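Side-chain contacts in RE68036p (Drosophila melanogaster, PDB 1SQH), which is uncharacterised but is probably an acyltransferase of the acetyltransferase superfamily, perhaps acting on glycine: residues V27-G30 / I31-H35; A185-H188 / D189-N193. All blocks are in the same frame, centred on the assembly; numbering follows the deposited sequence.

Contact 1: V27-G30 / I31-H35; sequences VKFG and IRNFH
Phe-29 and Asn-33 make the side-chain contact of this turn, a van der Waals packing of amide on phenyl group. The Asn-33 side chain crosses that of Phe-29 at a slant, though the amide and ring planes are only 10° apart. Asn-33 ND2 rests 3.5 Å from Phe-29 CB and equally near CG and CD2, so the CB end and one flank of the ring take the contact. Asn-33 has its CG anti to its backbone N (chi1 177°), which swings the amide back against the helix just finished. Lys-28 CG sits 3.6 Å above the phenyl plane, over the ring centre, and Trp-98 meets the ring nearly perpendicularly.

Backbone bonds shape the bend. Gly-30 follows helix 15-29 with a positive phi, where a CB would press against the carbonyl oxygen of Phe-29; glycine fits because it has none. It opens a type I turn that ends at Asn-33, closed by Asn-33 N donating to Gly-30 O at 3.3 Å, nearly straight at 166° though well above the carbonyl plane. Water 1 spans the same bend, donating to Phe-29 O at 2.9 Å and accepting from Arg-32 N at 3.0 Å. The turn joins helices 15-29 and 34-51, which come between strands 10-12 and 67-71 in the chain, an order consistent with the strand-helix-helix-strand opening of the GNAT fold.

Capping is the third element. Asn-33 is the N-cap of helix 34-51: OD1 takes its stronger bond from Tyr-36 N and a weak, bent one from His-35 N, 2.9 Å away. Asparagine suits the place by offering a short-armed acceptor to the first turn while its NH2 packs against Phe-29. With an alanine here, the amides of His-35 and Tyr-36 would probably lose their side-chain acceptor and the flank of Phe-29 its cover.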
loop_
_atom_site.group_PDB
_atom_site.type_symbol
_atom_site.label_atom_id
_atom_site.label_comp_id
_atom_site.label_asym_id
_atom_site.label_seq_id
_atom_site.Cartn_x
_atom_site.Cartn_y
_atom_site.Cartn_z
ATOM N N VAL A 27 -18.080 5.000 6.824
ATOM C CA VAL A 27 -18.961 5.533 7.864
ATOM C C VAL A 27 -18.321 5.418 9.251
ATOM O O VAL A 27 -18.229 6.398 9.995
ATOM C CB VAL A 27 -20.322 4.778 7.886
ATOM C CG1 VAL A 27 -21.210 5.326 9.008
ATOM C CG2 VAL A 27 -21.016 4.903 6.538
ATOM N N LYS A 28 -17.874 4.213 9.592
ATOM C CA LYS A 28 -17.266 3.946 10.896
ATOM C C LYS A 28 -16.030 4.763 11.282
ATOM O O LYS A 28 -15.940 5.264 12.410
ATOM C CB LYS A 28 -16.905 2.467 10.996
ATOM C CG LYS A 28 -16.267 2.076 12.316
ATOM C CD LYS A 28 -17.320 2.004 13.408
ATOM C CE LYS A 28 -16.757 1.407 14.679
ATOM N NZ LYS A 28 -17.824 1.256 15.717
ATOM N N PHE A 29 -15.071 4.902 10.370
ATOM C CA PHE A 29 -13.844 5.617 10.703
ATOM C C PHE A 29 -13.546 6.894 9.953
ATOM O O PHE A 29 -12.659 7.646 10.361
ATOM C CB PHE A 29 -12.642 4.694 10.536
ATOM C CG PHE A 29 -12.662 3.506 11.448
ATOM C CD1 PHE A 29 -12.599 3.672 12.829
ATOM C CD2 PHE A 29 -12.708 2.212 10.925
ATOM C CE1 PHE A 29 -12.574 2.562 13.681
ATOM C CE2 PHE A 29 -12.682 1.097 11.768
ATOM C CZ PHE A 29 -12.616 1.272 13.149
ATOM N N GLY A 30 -14.250 7.142 8.855
ATOM C CA GLY A 30 -13.973 8.356 8.113
ATOM C C GLY A 30 -12.984 8.172 6.976
ATOM O O GLY A 30 -12.282 7.162 6.878
ATOM N N ILE A 31 -12.925 9.183 6.125
ATOM C CA ILE A 31 -12.071 9.218 4.947
ATOM C C ILE A 31 -10.541 9.114 5.152
ATOM O O ILE A 31 -9.791 8.921 4.185
ATOM C CB ILE A 31 -12.410 10.514 4.155
ATOM C CG1 ILE A 31 -12.577 10.190 2.686
ATOM C CG2 ILE A 31 -11.368 11.594 4.404
ATOM C CD1 ILE A 31 -13.859 9.431 2.411
ATOM N N ARG A 32 -10.070 9.239 6.390
ATOM C CA ARG A 32 -8.622 9.182 6.648
ATOM C C ARG A 32 -8.128 7.813 7.078
ATOM O O ARG A 32 -6.927 7.595 7.223
ATOM C CB ARG A 32 -8.219 10.175 7.738
ATOM C CG ARG A 32 -8.282 11.632 7.369
ATOM C CD ARG A 32 -8.171 12.437 8.643
ATOM N NE ARG A 32 -7.766 13.816 8.432
ATOM C CZ ARG A 32 -6.662 14.344 8.948
ATOM N NH1 ARG A 32 -5.851 13.604 9.702
ATOM N NH2 ARG A 32 -6.372 15.617 8.725
ATOM N N ASN A 33 -9.061 6.902 7.290
ATOM C CA ASN A 33 -8.741 5.550 7.731
ATOM C C ASN A 33 -8.037 4.716 6.648
ATOM O O ASN A 33 -8.492 4.642 5.507
ATOM C CB ASN A 33 -10.030 4.884 8.199
ATOM C CG ASN A 33 -9.818 3.467 8.614
ATOM O OD1 ASN A 33 -9.889 2.550 7.789
ATOM N ND2 ASN A 33 -9.540 3.264 9.904
ATOM N N PHE A 34 -6.930 4.076 7.013
ATOM C CA PHE A 34 -6.160 3.287 6.062
ATOM C C PHE A 34 -6.823 2.043 5.482
ATOM O O PHE A 34 -6.490 1.624 4.367
ATOM C CB PHE A 34 -4.811 2.928 6.675
ATOM C CG PHE A 34 -3.819 4.054 6.633
ATOM C CD1 PHE A 34 -2.931 4.175 5.565
ATOM C CD2 PHE A 34 -3.796 5.015 7.636
ATOM C CE1 PHE A 34 -2.027 5.243 5.495
ATOM C CE2 PHE A 34 -2.901 6.085 7.581
ATOM C CZ PHE A 34 -2.016 6.200 6.512
ATOM N N HIS A 35 -7.744 1.434 6.218
ATOM C CA HIS A 35 -8.419 0.269 5.686
ATOM C C HIS A 35 -9.423 0.760 4.671
ATOM O O HIS A 35 -9.654 0.113 3.644
ATOM C CB HIS A 35 -9.072 -0.537 6.807
ATOM C CG HIS A 35 -8.074 -1.306 7.613
ATOM N ND1 HIS A 35 -7.485 -2.463 7.149
ATOM C CD2 HIS A 35 -7.448 -0.999 8.773
ATOM C CE1 HIS A 35 -6.533 -2.833 7.989
ATOM N NE2 HIS A 35 -6.488 -1.961 8.981
HETATM O O HOH W 1 -11.218 9.847 9.063
#

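Contact 2: A185-H188 / D189-N193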
loop_
_atom_site.group_PDB
_atom_site.type_symbol
_atom_site.label_atom_id
_atom_site.label_comp_id
_atom_site.label_asym_id
_atom_site.label_seq_id
_atom_site.Cartn_x
_atom_site.Cartn_y
_atom_site.Cartn_z
ATOM N N ALA A 185 12.235 -0.781 -14.629
ATOM C CA ALA A 185 13.425 -1.557 -14.301
ATOM C C ALA A 185 14.478 -0.753 -13.521
ATOM O O ALA A 185 15.156 -1.288 -12.632
ATOM C CB ALA A 185 14.028 -2.149 -15.584
HETATM N N MSE A 186 14.606 0.532 -13.837
HETATM C CA MSE A 186 15.574 1.377 -13.152
HETATM C C MSE A 186 15.139 1.605 -11.705
HETATM O O MSE A 186 15.937 1.434 -10.781
HETATM C CB MSE A 186 15.726 2.715 -13.882
HETATM C CG MSE A 186 15.963 2.577 -15.390
HETATM SE SE MSE A 186 17.453 1.404 -15.878
HETATM C CE MSE A 186 16.461 -0.116 -16.539
ATOM N N VAL A 187 13.879 1.989 -11.509
ATOM C CA VAL A 187 13.366 2.217 -10.163
ATOM C C VAL A 187 13.471 0.936 -9.328
ATOM O O VAL A 187 13.754 0.986 -8.129
ATOM C CB VAL A 187 11.878 2.725 -10.188
ATOM C CG1 VAL A 187 11.089 1.983 -11.208
ATOM C CG2 VAL A 187 11.225 2.543 -8.819
ATOM N N HIS A 188 13.271 -0.208 -9.972
ATOM C CA HIS A 188 13.339 -1.486 -9.277
ATOM C C HIS A 188 14.780 -1.867 -8.920
ATOM O O HIS A 188 15.023 -2.528 -7.906
ATOM C CB HIS A 188 12.702 -2.586 -10.138
ATOM C CG HIS A 188 12.472 -3.869 -9.402
ATOM N ND1 HIS A 188 13.486 -4.759 -9.115
ATOM C CD2 HIS A 188 11.347 -4.398 -8.864
ATOM C CE1 HIS A 188 12.995 -5.780 -8.435
ATOM N NE2 HIS A 188 11.698 -5.586 -8.269
ATOM N N ASP A 189 15.732 -1.437 -9.744
ATOM C CA ASP A 189 17.141 -1.746 -9.501
ATOM C C ASP A 189 17.718 -1.035 -8.286
ATOM O O ASP A 189 18.709 -1.491 -7.715
ATOM C CB ASP A 189 18.003 -1.386 -10.711
ATOM C CG ASP A 189 19.480 -1.674 -10.471
ATOM O OD1 ASP A 189 19.821 -2.851 -10.211
ATOM O OD2 ASP A 189 20.302 -0.731 -10.536
ATOM N N SER A 190 17.113 0.080 -7.895
ATOM C CA SER A 190 17.617 0.829 -6.752
ATOM C C SER A 190 17.024 0.361 -5.426
ATOM O O SER A 190 17.230 0.990 -4.387
ATOM C CB SER A 190 17.372 2.327 -6.953
ATOM O OG SER A 190 15.999 2.602 -7.149
ATOM N N TRP A 191 16.286 -0.743 -5.472
ATOM C CA TRP A 191 15.685 -1.324 -4.274
ATOM C C TRP A 191 16.703 -2.251 -3.606
ATOM O O TRP A 191 17.198 -3.187 -4.232
ATOM C CB TRP A 191 14.443 -2.126 -4.648
ATOM C CG TRP A 191 13.217 -1.298 -4.883
ATOM C CD1 TRP A 191 13.154 0.053 -5.035
ATOM C CD2 TRP A 191 11.870 -1.781 -4.997
ATOM N NE1 TRP A 191 11.850 0.445 -5.234
ATOM C CE2 TRP A 191 11.043 -0.661 -5.215
ATOM C CE3 TRP A 191 11.285 -3.054 -4.936
ATOM C CZ2 TRP A 191 9.655 -0.775 -5.371
ATOM C CZ3 TRP A 191 9.904 -3.168 -5.093
ATOM C CH2 TRP A 191 9.105 -2.033 -5.307
ATOM N N PRO A 192 17.024 -2.004 -2.327
ATOM C CA PRO A 192 17.994 -2.848 -1.624
ATOM C C PRO A 192 17.466 -4.214 -1.204
ATOM O O PRO A 192 18.167 -5.219 -1.317
ATOM C CB PRO A 192 18.389 -1.989 -0.427
ATOM C CG PRO A 192 17.118 -1.286 -0.105
ATOM C CD PRO A 192 16.612 -0.868 -1.482
ATOM N N ASN A 193 16.231 -4.250 -0.720
ATOM C CA ASN A 193 15.636 -5.508 -0.277
ATOM C C ASN A 193 14.392 -5.818 -1.101
ATOM O O ASN A 193 13.315 -6.084 -0.562
ATOM C CB ASN A 193 15.286 -5.428 1.213
ATOM C CG ASN A 193 16.490 -5.072 2.079
ATOM O OD1 ASN A 193 17.437 -5.853 2.209
ATOM N ND2 ASN A 193 16.458 -3.881 2.671
#
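Val-187 O accepts two bonds from Ser-190: the hydroxyl OG donates at 2.9 Å, from above the carbonyl plane, and the backbone N adds a weak bond at 3.5 Å. With chi1 at 57°, the serine folds its short arm back over the helix end, which explains why a small hydroxyl residue suits the place. Asp-189 N is shared too, giving a bond to Ala-185 O at 2.9 Å and a weak one to the carbonyl of selenomethionine Met-186.

These bonds show helix 184-189 running out, four-residue spacing giving way to three, with Trp-191 N reaching His-188 O at 3.3 Å and 156°. The helix follows strand 174-177 and precedes helix 199-208, consistent with the start of a second GNAT-like unit.

Trp-191 turns its indole back against this last turn. One face lies over His-188 CA, and CD1 is 3.3 Å from Val-187 O. The imidazole is an offset neighbour of the six-membered ring, planes 29° apart and centroids 5.1 Å, with scarcely any overlap; Trp-191 CE3 lies over one imidazole face. His-188 NE2 is bonded to Gly-197 O, and Leu-202 of helix 199-208 touches both aromatic side chains.

From the N terminus, contact 1 comes first: its tight bend closes the step from helix 15-29 to helix 34-51, beside the larger mixed sheet, and Ile-31 O reaches Thr-267 OG1 far along the chain. Contact 2 opens only after strand 174-177, closing the end of helix 184-189 on the way to helix 199-208 and lying against the four-stranded antiparallel sheet through strands 222-228 and 234-239. The two are in series, neither nested nor crossed. They sit on opposite sides of the chain's centre. The centres of contact 1 and contact 2 are about 32 Å apart. Their nearest atoms are about 17 Å apart, with no touch between them.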